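Local coordinates for GMP reductase (Trypanosoma brucei brucei, PDB 6JIG), which catalyses the NADPH-dependent reductive deamination of GMP to IMP and is regulated allosterically, with changes of oligomeric state, through its cystathionine-beta-synthase domain, at the interface of chains A and B. Residues are numbered along the deposited sequence; one frame, centred on the assembly and turned at random. Chains: chain A/B, GMP reductase.

Contacts 1 and 2 are neighbouring patches of one interface, their C-alpha centres about 11 Å apart, and both use B:Tyr457 at the end of helix 440-457. In contact 1 this tyrosine enters the catalytic-loop region of chain A; the centre of contact 1 lies about 9 Å from the engineered A:Ala318. In contact 2 its other face meets A:His262, while B:Gln23 to B:Ser25 run beside the loop that leads into helix 266-277. The two surfaces of chain A are thus joined through one aromatic ring. The chains do not meet as an exact two-fold, as suits head-to-tail packing in the family's homotetramer.

Contact 1: the interface of chains A and B. Residues chain A 261, 312, 320, 324, 326, 428; chain B 22, 453, 457.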
loop_
_atom_site.group_PDB
_atom_site.type_symbol
_atom_site.label_atom_id
_atom_site.label_comp_id
_atom_site.label_asym_id
_atom_site.label_seq_id
_atom_site.Cartn_x
_atom_site.Cartn_y
_atom_site.Cartn_z
ATOM N N ALA A 261 -18.173 22.135 -26.796
ATOM C CA ALA A 261 -17.307 22.463 -25.663
ATOM C C ALA A 261 -17.200 23.971 -25.453
ATOM O O ALA A 261 -17.267 24.455 -24.317
ATOM C CB ALA A 261 -15.919 21.853 -25.875
ATOM N N VAL A 312 -17.415 24.877 -18.330
ATOM C CA VAL A 312 -16.283 24.620 -19.225
ATOM C C VAL A 312 -15.214 23.911 -18.397
ATOM O O VAL A 312 -14.532 24.539 -17.577
ATOM C CB VAL A 312 -15.752 25.909 -19.864
ATOM C CG1 VAL A 312 -14.527 25.616 -20.762
ATOM C CG2 VAL A 312 -16.847 26.576 -20.687
ATOM N N THR A 320 -10.479 19.126 -20.568
ATOM C CA THR A 320 -10.285 20.389 -21.270
ATOM C C THR A 320 -9.301 21.305 -20.547
ATOM O O THR A 320 -8.484 21.980 -21.179
ATOM C CB THR A 320 -11.639 21.086 -21.421
ATOM O OG1 THR A 320 -12.469 20.318 -22.305
ATOM C CG2 THR A 320 -11.491 22.499 -21.949
ATOM N N ALA A 324 -6.362 21.997 -23.093
ATOM C CA ALA A 324 -6.369 23.371 -23.595
ATOM C C ALA A 324 -5.957 24.400 -22.551
ATOM O O ALA A 324 -5.517 25.495 -22.921
ATOM C CB ALA A 324 -7.767 23.732 -24.117
ATOM N N ALA A 326 -8.060 25.825 -20.392
ATOM C CA ALA A 326 -9.152 26.781 -20.308
ATOM C C ALA A 326 -10.264 26.266 -19.404
ATOM O O ALA A 326 -10.486 25.057 -19.292
ATOM C CB ALA A 326 -9.749 27.065 -21.696
ATOM N N GLU A 428 -10.059 15.443 -25.111
ATOM C CA GLU A 428 -10.305 16.307 -23.959
ATOM C C GLU A 428 -11.251 15.646 -22.958
ATOM O O GLU A 428 -11.861 16.334 -22.128
ATOM C CB GLU A 428 -10.842 17.673 -24.409
ATOM C CG GLU A 428 -10.001 18.324 -25.509
ATOM C CD GLU A 428 -10.068 19.854 -25.514
ATOM O OE1 GLU A 428 -10.798 20.427 -24.678
ATOM O OE2 GLU A 428 -9.386 20.480 -26.361
ATOM N N PRO B 22 -12.502 31.389 -21.032
ATOM C CA PRO B 22 -12.988 31.322 -22.416
ATOM C C PRO B 22 -13.449 32.694 -22.894
ATOM O O PRO B 22 -14.046 33.463 -22.143
ATOM C CB PRO B 22 -14.149 30.322 -22.339
ATOM C CG PRO B 22 -13.861 29.498 -21.101
ATOM C CD PRO B 22 -13.234 30.474 -20.137
ATOM N N SER B 453 -6.145 24.247 -29.306
ATOM C CA SER B 453 -7.412 24.261 -28.587
ATOM C C SER B 453 -7.468 25.429 -27.605
ATOM O O SER B 453 -8.470 26.146 -27.534
ATOM C CB SER B 453 -7.625 22.929 -27.872
ATOM O OG SER B 453 -8.887 22.919 -27.221
ATOM N N TYR B 457 -9.958 28.802 -27.373
ATOM C CA TYR B 457 -10.726 29.266 -26.219
ATOM C C TYR B 457 -10.491 30.745 -25.952
ATOM O O TYR B 457 -11.374 31.422 -25.411
ATOM C CB TYR B 457 -10.396 28.441 -24.974
ATOM C CG TYR B 457 -11.214 27.187 -24.861
ATOM C CD1 TYR B 457 -12.540 27.240 -24.444
ATOM C CD2 TYR B 457 -10.674 25.948 -25.193
ATOM C CE1 TYR B 457 -13.293 26.102 -24.338
ATOM C CE2 TYR B 457 -11.426 24.798 -25.097
ATOM C CZ TYR B 457 -12.742 24.886 -24.666
ATOM O OH TYR B 457 -13.511 23.757 -24.553
#
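Helix 440-457 of chain B brings B:Ser453 and B:Tyr457, one turn apart, against A:Glu428 and the loop that follows the short helix 320-323 of chain A. These chain A segments border the active site of an IMPDH/GMPR-family barrel, whose catalytic cysteine position is the engineered A:Ala318. B:Tyr457, the last residue of its helix, carries most of the apolar contact. Its ring slides beneath A:Ala326, whose CB lies over the face, 3.9 Å from the ring centroid, in a CH-pi contact. Further along the same face, A:Thr320 crosses at about a right angle and sets its methyl CG2 3.8 Å from CZ of B:Tyr457. A:Val312 comes tip to tip, with CG1 3.8 Å from CE1 of B:Tyr457. This branch is anti to the backbone N (chi1 178°), which also places it beside the ring carbon CG of B:Pro22. From the opposite side of the ring plane, CB of A:Ala261 touches the phenol oxygen OH of B:Tyr457 at 3.3 Å. Methyl groups therefore hem in the outer end of the ring, and A:Ala324 fills the angle between B:Tyr457 and B:Ser453.

The polar part centres on one carboxylate, bonded on both sides. B:Ser453 holds its hydroxyl OG anti to the backbone N (chi1 -177°) and donates a short 2.6 Å hydrogen bond to OE2 of A:Glu428, on the syn lone pair. Within chain A, OG1 of A:Thr320 donates to OE1 of A:Glu428 at 2.9 Å and meets the anti lone pair of that oxygen. Gripped at both oxygens, the carboxylate is restrained in its rotation. A:Thr320 thereby serves two partners, its hydroxyl turned to A:Glu428 and its methyl to the neighbour's tyrosine. The threonine and glutamate match the pair that takes part in catalysis in this family, so B:Ser453 probably acts as a second-shell residue that helps position it from the adjoining subunit.

Contact 2: the interface of chains A and B. Residues chain A 262, 264-266, 269; chain B 23-25, 457.
A:His262 lays one face against B:Tyr457 and turns its NE2 edge to B:Gln23, and its imidazole makes the tight end of this loop-to-loop contact. CG is anti to the backbone N (chi1 -170°), which sends the ring out across the interface. NE2 donates to the backbone O of B:Gln23 at 2.8 Å; the acceptor lies close to the imidazole plane, but the bond is bent, 122° at the hydrogen. CD1 of B:Tyr457 covers the rim of the first face, 3.7 Å above the plane, as the two side chains run alongside, pointing opposite ways. The carbonyl carbon of A:His264 lies over the rim of the opposite face.

Next to it the chains form a parallel beta bridge between A:Ser265 and B:Ser25. B:Ser25 N donates to A:His264 O at 3.0 Å, and A:Asp266 N, at the start of helix 266-277, donates to B:Ser25 O at 3.1 Å. The hydroxyl OG of A:Ser265 turns back to A:His262 O, a 2.9 Å bond that ties the loop to itself. A:His264 spreads its imidazole beneath B:His24, whose CA sits 3.6 Å above the ring centre.

Packing is looser toward helix 266-277. There the CE1 corner of B:His24 faces OD1 of A:Asp266 in the ring plane, the carboxylate turned 63° from the ring; the approach is too close for a carbon contact and therefore doubtful, and no side-chain hydrogen bond is assigned. A:Ile269 approaches only distantly, from off the ring plane, its CD1 4.3 Å from CE1 of B:His24. The paired backbones and the clasped A:His262 fasten the loop after strand 255-259 to the neighbouring subunit and probably help to hold the homotetramer together.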
loop_
_atom_site.group_PDB
_atom_site.type_symbol
_atom_site.label_atom_id
_atom_site.label_comp_id
_atom_site.label_asym_id
_atom_site.label_seq_id
_atom_site.Cartn_x
_atom_site.Cartn_y
_atom_site.Cartn_z
ATOM N N HIS A 262 -17.034 24.733 -26.525
ATOM C CA HIS A 262 -16.859 26.182 -26.424
ATOM C C HIS A 262 -18.096 26.864 -27.019
ATOM O O HIS A 262 -18.123 27.228 -28.193
ATOM C CB HIS A 262 -15.556 26.620 -27.117
ATOM C CG HIS A 262 -15.185 28.048 -26.857
ATOM N ND1 HIS A 262 -15.753 28.789 -25.844
ATOM C CD2 HIS A 262 -14.335 28.884 -27.504
ATOM C CE1 HIS A 262 -15.248 30.012 -25.858
ATOM N NE2 HIS A 262 -14.393 30.099 -26.859
ATOM N N HIS A 264 -19.300 29.820 -26.444
ATOM C CA HIS A 264 -19.128 31.237 -26.789
ATOM C C HIS A 264 -18.368 31.371 -28.111
ATOM O O HIS A 264 -17.251 31.882 -28.184
ATOM C CB HIS A 264 -18.410 31.983 -25.673
ATOM C CG HIS A 264 -18.517 33.474 -25.775
ATOM N ND1 HIS A 264 -17.833 34.330 -24.938
ATOM C CD2 HIS A 264 -19.235 34.259 -26.612
ATOM C CE1 HIS A 264 -18.120 35.580 -25.257
ATOM N NE2 HIS A 264 -18.964 35.564 -26.276
ATOM N N SER A 265 -18.993 30.885 -29.170
ATOM C CA SER A 265 -18.350 30.868 -30.471
ATOM C C SER A 265 -19.408 31.151 -31.519
ATOM O O SER A 265 -20.595 30.897 -31.309
ATOM C CB SER A 265 -17.681 29.522 -30.741
ATOM O OG SER A 265 -18.664 28.498 -30.746
ATOM N N ASP A 266 -18.963 31.680 -32.660
ATOM C CA ASP A 266 -19.906 31.947 -33.742
ATOM C C ASP A 266 -20.594 30.672 -34.208
ATOM O O ASP A 266 -21.766 30.712 -34.600
ATOM C CB ASP A 266 -19.185 32.645 -34.895
ATOM C CG ASP A 266 -18.811 34.073 -34.548
ATOM O OD1 ASP A 266 -19.433 34.633 -33.625
ATOM O OD2 ASP A 266 -17.893 34.630 -35.174
ATOM N N ILE A 269 -23.459 30.242 -31.786
ATOM C CA ILE A 269 -24.421 31.331 -31.931
ATOM C C ILE A 269 -25.204 31.194 -33.235
ATOM O O ILE A 269 -26.415 31.451 -33.290
ATOM C CB ILE A 269 -23.690 32.682 -31.856
ATOM C CG1 ILE A 269 -23.275 32.995 -30.411
ATOM C CG2 ILE A 269 -24.527 33.805 -32.442
ATOM C CD1 ILE A 269 -22.139 34.010 -30.317
ATOM N N GLN B 23 -13.147 32.993 -24.157
ATOM C CA GLN B 23 -13.463 34.258 -24.803
ATOM C C GLN B 23 -14.295 33.977 -26.044
ATOM O O GLN B 23 -14.438 32.832 -26.480
ATOM C CB GLN B 23 -12.195 35.026 -25.217
ATOM C CG GLN B 23 -11.173 35.234 -24.115
ATOM C CD GLN B 23 -11.689 36.168 -23.032
ATOM O OE1 GLN B 23 -12.165 37.269 -23.320
ATOM N NE2 GLN B 23 -11.587 35.735 -21.775
ATOM N N HIS B 24 -14.859 35.038 -26.604
ATOM C CA HIS B 24 -15.571 34.907 -27.867
ATOM C C HIS B 24 -14.630 34.417 -28.962
ATOM O O HIS B 24 -13.589 35.028 -29.221
ATOM C CB HIS B 24 -16.179 36.247 -28.259
ATOM C CG HIS B 24 -16.842 36.233 -29.599
ATOM N ND1 HIS B 24 -17.748 35.262 -29.969
ATOM C CD2 HIS B 24 -16.718 37.059 -30.663
ATOM C CE1 HIS B 24 -18.161 35.495 -31.202
ATOM N NE2 HIS B 24 -17.554 36.581 -31.645
ATOM N N SER B 25 -14.997 33.318 -29.616
ATOM C CA SER B 25 -14.155 32.715 -30.638
ATOM C C SER B 25 -14.858 32.815 -31.987
ATOM O O SER B 25 -15.966 32.294 -32.156
ATOM C CB SER B 25 -13.845 31.256 -30.293
ATOM O OG SER B 25 -13.263 30.571 -31.383
ATOM N N TYR B 457 -9.958 28.802 -27.373
ATOM C CA TYR B 457 -10.726 29.266 -26.219
ATOM C C TYR B 457 -10.491 30.745 -25.952
ATOM O O TYR B 457 -11.374 31.422 -25.411
ATOM C CB TYR B 457 -10.396 28.441 -24.974
ATOM C CG TYR B 457 -11.214 27.187 -24.861
ATOM C CD1 TYR B 457 -12.540 27.240 -24.444
ATOM C CD2 TYR B 457 -10.674 25.948 -25.193
ATOM C CE1 TYR B 457 -13.293 26.102 -24.338
ATOM C CE2 TYR B 457 -11.426 24.798 -25.097
ATOM C CZ TYR B 457 -12.742 24.886 -24.666
ATOM O OH TYR B 457 -13.511 23.757 -24.553
#